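PDB 4D05: Atp-dependent DNA ligase from Psychromonas sp., which probably seals nicks in DNA, using ATP to form an enzyme-adenylate intermediate, and is a minimal-type bacterial ligase with a reduced DNA-binding surface. Local coordinates for residues 132-136 and 137-141; 156-159 and 160-164; 47-50 and 51-55. All blocks are in the same frame, centred on the assembly; numbering follows the deposited sequence.

Interaction 1 (132-136 and 137-141)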
loop_
_atom_site.group_PDB
_atom_site.type_symbol
_atom_site.label_atom_id
_atom_site.label_comp_id
_atom_site.label_asym_id
_atom_site.label_seq_id
_atom_site.Cartn_x
_atom_site.Cartn_y
_atom_site.Cartn_z
ATOM N N GLN A 132 -2.099 -16.673 1.673
ATOM C CA GLN A 132 -3.205 -17.600 1.434
ATOM C C GLN A 132 -3.662 -17.595 -0.010
ATOM O O GLN A 132 -3.465 -16.646 -0.742
ATOM C CB GLN A 132 -4.390 -17.305 2.367
ATOM C CG GLN A 132 -5.003 -15.915 2.236
ATOM C CD GLN A 132 -6.037 -15.614 3.355
ATOM O OE1 GLN A 132 -7.114 -16.210 3.399
ATOM N NE2 GLN A 132 -5.705 -14.689 4.247
ATOM N N LYS A 133 -4.315 -18.687 -0.391
ATOM C CA LYS A 133 -4.959 -18.773 -1.687
ATOM C C LYS A 133 -6.457 -18.484 -1.562
ATOM O O LYS A 133 -7.140 -18.920 -0.617
ATOM C CB LYS A 133 -4.760 -20.179 -2.287
ATOM C CG LYS A 133 -3.360 -20.437 -2.811
ATOM C CD LYS A 133 -3.044 -19.524 -3.976
ATOM C CE LYS A 133 -1.858 -19.949 -4.796
ATOM N NZ LYS A 133 -2.095 -21.239 -5.557
ATOM N N ILE A 134 -6.958 -17.792 -2.566
ATOM C CA ILE A 134 -8.352 -17.337 -2.615
ATOM C C ILE A 134 -8.962 -17.848 -3.910
ATOM O O ILE A 134 -8.314 -17.810 -4.966
ATOM C CB ILE A 134 -8.382 -15.778 -2.550
ATOM C CG1 ILE A 134 -7.833 -15.256 -1.214
ATOM C CG2 ILE A 134 -9.767 -15.225 -2.737
ATOM C CD1 ILE A 134 -8.673 -15.622 -0.004
ATOM N N PRO A 135 -10.203 -18.348 -3.860
ATOM C CA PRO A 135 -10.684 -19.086 -5.037
ATOM C C PRO A 135 -11.200 -18.248 -6.209
ATOM O O PRO A 135 -11.244 -18.756 -7.348
ATOM C CB PRO A 135 -11.834 -19.933 -4.474
ATOM C CG PRO A 135 -12.298 -19.169 -3.276
ATOM C CD PRO A 135 -11.021 -18.629 -2.676
ATOM N N ASN A 136 -11.610 -17.005 -5.968
ATOM C CA ASN A 136 -12.211 -16.203 -7.029
ATOM C C ASN A 136 -12.264 -14.756 -6.608
ATOM O O ASN A 136 -12.035 -14.435 -5.449
ATOM C CB ASN A 136 -13.621 -16.695 -7.427
ATOM C CG ASN A 136 -14.513 -16.912 -6.229
ATOM O OD1 ASN A 136 -14.863 -15.983 -5.513
ATOM N ND2 ASN A 136 -14.870 -18.179 -5.990
ATOM N N THR A 137 -12.570 -13.878 -7.548
ATOM C CA THR A 137 -12.541 -12.434 -7.281
ATOM C C THR A 137 -13.606 -11.973 -6.281
ATOM O O THR A 137 -13.351 -11.100 -5.424
ATOM C CB THR A 137 -12.732 -11.674 -8.557
ATOM O OG1 THR A 137 -11.667 -12.013 -9.450
ATOM C CG2 THR A 137 -12.708 -10.144 -8.259
ATOM N N VAL A 138 -14.801 -12.552 -6.347
ATOM C CA VAL A 138 -15.795 -12.212 -5.354
ATOM C C VAL A 138 -15.269 -12.488 -3.935
ATOM O O VAL A 138 -15.420 -11.671 -3.011
ATOM C CB VAL A 138 -17.127 -12.947 -5.608
ATOM C CG1 VAL A 138 -18.043 -12.749 -4.422
ATOM C CG2 VAL A 138 -17.748 -12.414 -6.890
ATOM N N ALA A 139 -14.637 -13.638 -3.744
ATOM C CA ALA A 139 -14.082 -13.968 -2.449
ATOM C C ALA A 139 -12.925 -13.031 -2.042
ATOM O O ALA A 139 -12.774 -12.664 -0.888
ATOM C CB ALA A 139 -13.619 -15.414 -2.456
ATOM N N LEU A 140 -12.170 -12.601 -3.027
ATOM C CA LEU A 140 -11.053 -11.701 -2.808
ATOM C C LEU A 140 -11.564 -10.337 -2.297
ATOM O O LEU A 140 -11.017 -9.749 -1.342
ATOM C CB LEU A 140 -10.294 -11.530 -4.115
ATOM C CG LEU A 140 -9.092 -10.598 -4.044
ATOM C CD1 LEU A 140 -7.991 -11.209 -3.199
ATOM C CD2 LEU A 140 -8.607 -10.226 -5.461
ATOM N N PHE A 141 -12.642 -9.844 -2.911
ATOM C CA PHE A 141 -13.174 -8.530 -2.546
ATOM C C PHE A 141 -13.917 -8.630 -1.211
ATOM O O PHE A 141 -13.997 -7.672 -0.453
ATOM C CB PHE A 141 -14.113 -8.007 -3.639
ATOM C CG PHE A 141 -13.437 -7.392 -4.837
ATOM C CD1 PHE A 141 -12.095 -7.551 -5.095
ATOM C CD2 PHE A 141 -14.191 -6.592 -5.715
ATOM C CE1 PHE A 141 -11.496 -6.955 -6.196
ATOM C CE2 PHE A 141 -13.594 -6.006 -6.833
ATOM C CZ PHE A 141 -12.224 -6.205 -7.056
#

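Interaction 2 (156-159 and 160-164). With AMP (adenosine monophosphate), chain H.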
loop_
_atom_site.group_PDB
_atom_site.type_symbol
_atom_site.label_atom_id
_atom_site.label_comp_id
_atom_site.label_asym_id
_atom_site.label_seq_id
_atom_site.Cartn_x
_atom_site.Cartn_y
_atom_site.Cartn_z
HETATM N N MSE A 156 -2.189 -7.619 -0.638
HETATM C CA MSE A 156 -1.182 -7.773 -1.652
HETATM C C MSE A 156 -1.322 -9.136 -2.307
HETATM O O MSE A 156 -1.671 -10.094 -1.644
HETATM C CB MSE A 156 0.236 -7.698 -1.038
HETATM C CG MSE A 156 0.527 -6.414 -0.251
HETATM SE SE MSE A 156 0.705 -4.830 -1.412
HETATM C CE MSE A 156 2.039 -5.548 -2.667
ATOM N N LEU A 157 -1.030 -9.196 -3.612
ATOM C CA LEU A 157 -1.082 -10.409 -4.391
ATOM C C LEU A 157 0.305 -10.657 -5.008
ATOM O O LEU A 157 0.908 -9.752 -5.583
ATOM C CB LEU A 157 -2.095 -10.283 -5.519
ATOM C CG LEU A 157 -3.582 -10.288 -5.089
ATOM C CD1 LEU A 157 -4.062 -8.918 -4.612
ATOM C CD2 LEU A 157 -4.458 -10.730 -6.210
ATOM N N HIS A 158 0.776 -11.896 -4.930
ATOM C CA HIS A 158 2.090 -12.221 -5.495
ATOM C C HIS A 158 2.000 -13.562 -6.205
ATOM O O HIS A 158 1.639 -14.568 -5.608
ATOM C CB HIS A 158 3.107 -12.257 -4.361
ATOM C CG HIS A 158 4.531 -12.217 -4.816
ATOM N ND1 HIS A 158 5.565 -11.943 -3.948
ATOM C CD2 HIS A 158 5.098 -12.430 -6.021
ATOM C CE1 HIS A 158 6.704 -11.938 -4.611
ATOM N NE2 HIS A 158 6.458 -12.266 -5.867
ATOM N N HIS A 159 2.268 -13.552 -7.501
ATOM C CA HIS A 159 2.143 -14.743 -8.325
ATOM C C HIS A 159 3.058 -15.860 -7.810
ATOM O O HIS A 159 4.259 -15.647 -7.568
ATOM C CB HIS A 159 2.446 -14.389 -9.780
ATOM C CG HIS A 159 1.965 -15.400 -10.763
ATOM N ND1 HIS A 159 2.526 -16.650 -10.862
ATOM C CD2 HIS A 159 0.978 -15.350 -11.687
ATOM C CE1 HIS A 159 1.910 -17.331 -11.818
ATOM N NE2 HIS A 159 0.958 -16.566 -12.326
ATOM N N GLN A 160 2.478 -17.051 -7.661
ATOM C CA GLN A 160 3.208 -18.210 -7.096
ATOM C C GLN A 160 4.464 -18.584 -7.893
ATOM O O GLN A 160 5.404 -19.147 -7.332
ATOM C CB GLN A 160 2.262 -19.426 -6.968
ATOM C CG GLN A 160 1.765 -19.916 -8.295
ATOM C CD GLN A 160 0.586 -20.853 -8.175
ATOM O OE1 GLN A 160 0.194 -21.236 -7.083
ATOM N NE2 GLN A 160 -0.001 -21.205 -9.305
ATOM N N ASP A 161 4.470 -18.327 -9.194
ATOM C CA ASP A 161 5.637 -18.621 -10.050
ATOM C C ASP A 161 6.616 -17.477 -10.261
ATOM O O ASP A 161 7.598 -17.633 -11.005
ATOM C CB ASP A 161 5.185 -19.099 -11.423
ATOM C CG ASP A 161 4.316 -20.354 -11.367
ATOM O OD1 ASP A 161 4.527 -21.204 -10.485
ATOM O OD2 ASP A 161 3.419 -20.474 -12.225
ATOM N N ALA A 162 6.390 -16.340 -9.610
ATOM C CA ALA A 162 7.206 -15.163 -9.864
ATOM C C ALA A 162 8.635 -15.350 -9.405
ATOM O O ALA A 162 8.873 -15.951 -8.373
ATOM C CB ALA A 162 6.628 -13.999 -9.172
ATOM N N LEU A 163 9.579 -14.839 -10.198
ATOM C CA LEU A 163 10.978 -14.784 -9.798
ATOM C C LEU A 163 11.294 -13.355 -9.346
ATOM O O LEU A 163 10.809 -12.394 -9.949
ATOM C CB LEU A 163 11.852 -15.149 -10.994
ATOM C CG LEU A 163 11.694 -16.589 -11.479
ATOM C CD1 LEU A 163 12.566 -16.849 -12.700
ATOM C CD2 LEU A 163 12.050 -17.575 -10.372
ATOM N N TYR A 164 12.153 -13.205 -8.342
ATOM C CA TYR A 164 12.400 -11.887 -7.771
ATOM C C TYR A 164 13.059 -10.955 -8.782
ATOM O O TYR A 164 14.018 -11.343 -9.455
ATOM C CB TYR A 164 13.314 -12.006 -6.549
ATOM C CG TYR A 164 13.265 -10.774 -5.658
ATOM C CD1 TYR A 164 12.326 -10.685 -4.649
ATOM C CD2 TYR A 164 14.169 -9.716 -5.818
ATOM C CE1 TYR A 164 12.250 -9.565 -3.812
ATOM C CE2 TYR A 164 14.093 -8.612 -4.997
ATOM C CZ TYR A 164 13.135 -8.554 -3.987
ATOM O OH TYR A 164 13.021 -7.444 -3.140
HETATM P P AMP H . 1.063 0.823 -0.051
HETATM O O1P AMP H . 0.635 1.452 -1.346
HETATM O O2P AMP H . 1.486 1.599 1.183
HETATM O "O5'" AMP H . 2.128 -0.293 -0.422
HETATM C "C5'" AMP H . 2.530 -1.091 0.667
HETATM C "C4'" AMP H . 4.025 -1.174 0.604
HETATM O "O4'" AMP H . 4.531 -2.001 1.629
HETATM C "C3'" AMP H . 4.377 -1.781 -0.712
HETATM O "O3'" AMP H . 5.469 -0.981 -1.191
HETATM C "C2'" AMP H . 4.808 -3.179 -0.375
HETATM O "O2'" AMP H . 5.913 -3.313 -1.272
HETATM C "C1'" AMP H . 5.056 -3.229 1.162
HETATM N N9 AMP H . 4.182 -4.254 1.830
HETATM C C8 AMP H . 3.360 -4.153 2.912
HETATM N N7 AMP H . 2.701 -5.307 3.183
HETATM C C5 AMP H . 3.167 -6.191 2.270
HETATM C C6 AMP H . 2.867 -7.586 1.937
HETATM N N6 AMP H . 1.984 -8.271 2.679
HETATM N N1 AMP H . 3.550 -8.116 0.916
HETATM C C2 AMP H . 4.395 -7.422 0.141
HETATM N N3 AMP H . 4.707 -6.156 0.361
HETATM C C4 AMP H . 4.123 -5.504 1.395
#

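Interaction 3 (47-50 and 51-55)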
loop_
_atom_site.group_PDB
_atom_site.type_symbol
_atom_site.label_atom_id
_atom_site.label_comp_id
_atom_site.label_asym_id
_atom_site.label_seq_id
_atom_site.Cartn_x
_atom_site.Cartn_y
_atom_site.Cartn_z
ATOM N N PHE A 47 18.980 1.163 9.831
ATOM C CA PHE A 47 18.245 1.349 11.094
ATOM C C PHE A 47 19.141 1.043 12.278
ATOM O O PHE A 47 19.988 0.138 12.205
ATOM C CB PHE A 47 17.016 0.441 11.177
ATOM C CG PHE A 47 15.940 0.773 10.181
ATOM C CD1 PHE A 47 15.123 1.868 10.370
ATOM C CD2 PHE A 47 15.750 -0.009 9.058
ATOM C CE1 PHE A 47 14.123 2.177 9.450
ATOM C CE2 PHE A 47 14.746 0.283 8.136
ATOM C CZ PHE A 47 13.925 1.375 8.318
ATOM N N THR A 48 18.942 1.767 13.383
ATOM C CA THR A 48 19.705 1.456 14.584
ATOM C C THR A 48 18.972 0.374 15.386
ATOM O O THR A 48 18.587 0.576 16.557
ATOM C CB THR A 48 19.957 2.712 15.438
ATOM O OG1 THR A 48 18.715 3.195 15.955
ATOM C CG2 THR A 48 20.641 3.815 14.623
ATOM N N ALA A 49 18.808 -0.801 14.780
ATOM C CA ALA A 49 18.081 -1.869 15.447
ATOM C C ALA A 49 18.943 -2.412 16.572
ATOM O O ALA A 49 20.118 -2.769 16.356
ATOM C CB ALA A 49 17.761 -2.982 14.499
ATOM N N PRO A 50 18.376 -2.490 17.775
ATOM C CA PRO A 50 19.189 -3.062 18.860
ATOM C C PRO A 50 19.676 -4.484 18.588
ATOM O O PRO A 50 19.036 -5.259 17.906
ATOM C CB PRO A 50 18.210 -3.071 20.045
ATOM C CG PRO A 50 17.255 -1.953 19.736
ATOM C CD PRO A 50 17.066 -2.036 18.252
ATOM N N THR A 51 20.826 -4.818 19.165
ATOM C CA THR A 51 21.426 -6.130 18.974
ATOM C C THR A 51 20.470 -7.257 19.343
ATOM O O THR A 51 20.382 -8.255 18.638
ATOM C CB THR A 51 22.674 -6.234 19.848
ATOM O OG1 THR A 51 23.553 -5.200 19.457
ATOM C CG2 THR A 51 23.325 -7.536 19.653
ATOM N N TRP A 52 19.769 -7.119 20.460
ATOM C CA TRP A 52 18.848 -8.167 20.903
ATOM C C TRP A 52 17.655 -8.329 19.957
ATOM O O TRP A 52 16.997 -9.387 19.941
ATOM C CB TRP A 52 18.361 -7.903 22.347
ATOM C CG TRP A 52 17.956 -6.470 22.604
ATOM C CD1 TRP A 52 18.735 -5.494 23.156
ATOM C CD2 TRP A 52 16.691 -5.849 22.298
ATOM N NE1 TRP A 52 18.046 -4.327 23.222
ATOM C CE2 TRP A 52 16.785 -4.514 22.718
ATOM C CE3 TRP A 52 15.488 -6.302 21.754
ATOM C CZ2 TRP A 52 15.731 -3.608 22.584
ATOM C CZ3 TRP A 52 14.426 -5.387 21.631
ATOM C CH2 TRP A 52 14.562 -4.071 22.051
ATOM N N PHE A 53 17.354 -7.299 19.175
ATOM C CA PHE A 53 16.239 -7.393 18.218
ATOM C C PHE A 53 16.614 -8.292 17.032
ATOM O O PHE A 53 15.818 -9.105 16.583
ATOM C CB PHE A 53 15.866 -6.000 17.724
ATOM C CG PHE A 53 14.635 -5.974 16.856
ATOM C CD1 PHE A 53 13.357 -5.915 17.440
ATOM C CD2 PHE A 53 14.737 -5.992 15.473
ATOM C CE1 PHE A 53 12.227 -5.910 16.633
ATOM C CE2 PHE A 53 13.601 -5.984 14.688
ATOM C CZ PHE A 53 12.354 -5.945 15.272
ATOM N N ILE A 54 17.850 -8.167 16.556
ATOM C CA ILE A 54 18.268 -8.880 15.346
ATOM C C ILE A 54 19.134 -10.115 15.635
ATOM O O ILE A 54 19.456 -10.864 14.724
ATOM C CB ILE A 54 19.056 -7.969 14.414
ATOM C CG1 ILE A 54 20.358 -7.519 15.097
ATOM C CG2 ILE A 54 18.180 -6.767 13.923
ATOM C CD1 ILE A 54 21.335 -6.777 14.159
ATOM N N ALA A 55 19.520 -10.318 16.894
ATOM C CA ALA A 55 20.517 -11.334 17.230
ATOM C C ALA A 55 20.227 -12.748 16.718
ATOM O O ALA A 55 21.155 -13.477 16.346
ATOM C CB ALA A 55 20.727 -11.380 18.725
#

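Interaction 1 (132-136 and 137-141)
Asn-136 is the N-cap of helix 137-149, and its side chain caps the N-H of Ala-139, a compact example of how a side chain supplies a helix's first turn with an acceptor that the backbone lacks. OD1 of Asn-136 takes the N-H of Ala-139 at 2.9 Å, the donor tilted 17° out of the amide plane. The amide reaches this place because CG is folded between the backbone N and the carbonyl carbon (chi1 49°), which swings OD1 back over the opening turn. The backbone carbonyl of the same residue continues the pattern, its O accepting from Leu-140 N at 3.0 Å, so one residue serves two successive N-H groups.

Beside the cap the packing is apolar. Ile-134 directs CG2, anti to its own backbone nitrogen, at the helix, where it lies 3.9 Å from Ala-139 CB and 4.0 Å from Leu-140 CB; this is the close-fitting side, and it grades into the buried Leu-140. The solvent side is looser: Pro-135 only grazes the helix, CG standing 4.1 Å from Ala-139 CB, and Val-138 is exposed past the cap.

Underneath, Ile-134 and Leu-140 both rest on Val-23, while Leu-140 and Thr-137 also touch Tyr-12, which places the start of helix 137-149 against strand 21-26, an outermost strand of a mixed sheet.

Interaction 2 (156-159 and 160-164)
His-159 holds Asp-161 through its imidazole, a side-chain-to-backbone bond that illustrates how a residue leaving a strand can brace the turn it begins. ND1 accepts the N-H of Asp-161 at 3.1 Å, and the donor lies only 8° out of the ring plane, at the edge of the imidazole. With CG anti to the backbone nitrogen (chi1 -163°), the ring is carried forward alongside the turn. Its CE1 comes 3.5 Å from Asp-161 OD2, ring and carboxylate being turned 49° from one another.

The backbone closes a type I beta turn from His-159 to Ala-162: Ala-162 N reaches His-159 O at 3.0 Å, nearly straight at the hydrogen but arriving from above the carbonyl plane. The turn brings the Ala-162 methyl back to His-158, the residue before the turn, at the edge of whose ring CB sits 3.7 Å from NE2. A leucine in place of His-159 would probably leave the Asp-161 N-H without its acceptor and the bend less firmly fixed.

Further out, His-158 stacks on Phe-107 and His-159 meets Tyr-21 edge-to-face, while Gln-160 gives its OE1 to Lys-133. Three residues back along the strand from His-159, Met-156, a selenomethionine, lays CG 3.4 Å from C6 of the AMP adenine and so belongs to the nucleotide pocket.

Since ND1 of His-159 accepts here, a neutral ring would probably carry its proton on NE2; the carboxylate of Asp-161, whose OD2 is not in contact with ND1, might favour a second proton, which would probably cost the bond from Asp-161 N.

Interaction 3 (47-50 and 51-55)
The N-terminus of the short helix 51-54 is the setting here, with Pro-50 in the N-cap position, a residue that can offer the helix no side-chain acceptor, so that here its carbonyl oxygen does the accepting. Its ring packs on Trp-52. Pro-50 CB lies over one face of the indole, 3.6 Å from the centroid of the five-membered ring and 25° off the ring normal, a CH-pi contact displaced toward the rim. The same carbon is 3.4 Å from Trp-52 CE2, and CG of the proline adds a second touch at Trp-52 CZ2, 3.6 Å away, so that CB and CG lie over the indole face from the five-membered ring past CE2 to CZ2. Trp-52 can fold back in this way because its CG stands between the backbone N and the carbonyl carbon (chi1 45°), bringing the indole over the residue that precedes the helix.

As a helix start, the segment is held by the Pro-50 carbonyl. Phe-53 N donates to Pro-50 O at 2.9 Å from well above the carbonyl plane, and Ile-54 N adds a weak bond to the same oxygen at 3.4 Å, so one oxygen serves two N-H groups at the start of the helix.

Ala-49 packs on the helix: its CB is 3.9 Å from Ile-54 CG2 and 4.4 Å from Phe-53 CD2. The Phe-53 ring, with CG anti to its backbone nitrogen, leads away from the proline into the protein, where it meets Trp-90 edge-to-face and lies against Tyr-125; Ala-49, Phe-53 and Ile-54 all rest on Leu-39 of strand 39-40.

Overall arrangement
Interactions 1 and 2 are neighbours, their centres 16 Å apart, and helix 137-149 leads through the chain into strand 154-159. They meet directly: Lys-133 NZ probably hydrogen-bonds Gln-160 OE1 at 2.8 Å, and Leu-140 CD2 packs on Leu-157 CD2 at 4.2 Å. Strand 21-26 links the two further, for it pairs with 154-159 and supplies Ser-24, Glu-25 and Lys-26 to the AMP pocket. Interaction 2 reaches the nucleotide through Met-156, whereas the side chain of Leu-140 in interaction 1 stays about 12 Å from it. Interaction 3 stands apart beside the other mixed sheet, its nearest atoms about 14 Å from interaction 2 and about 23 Å from interaction 1.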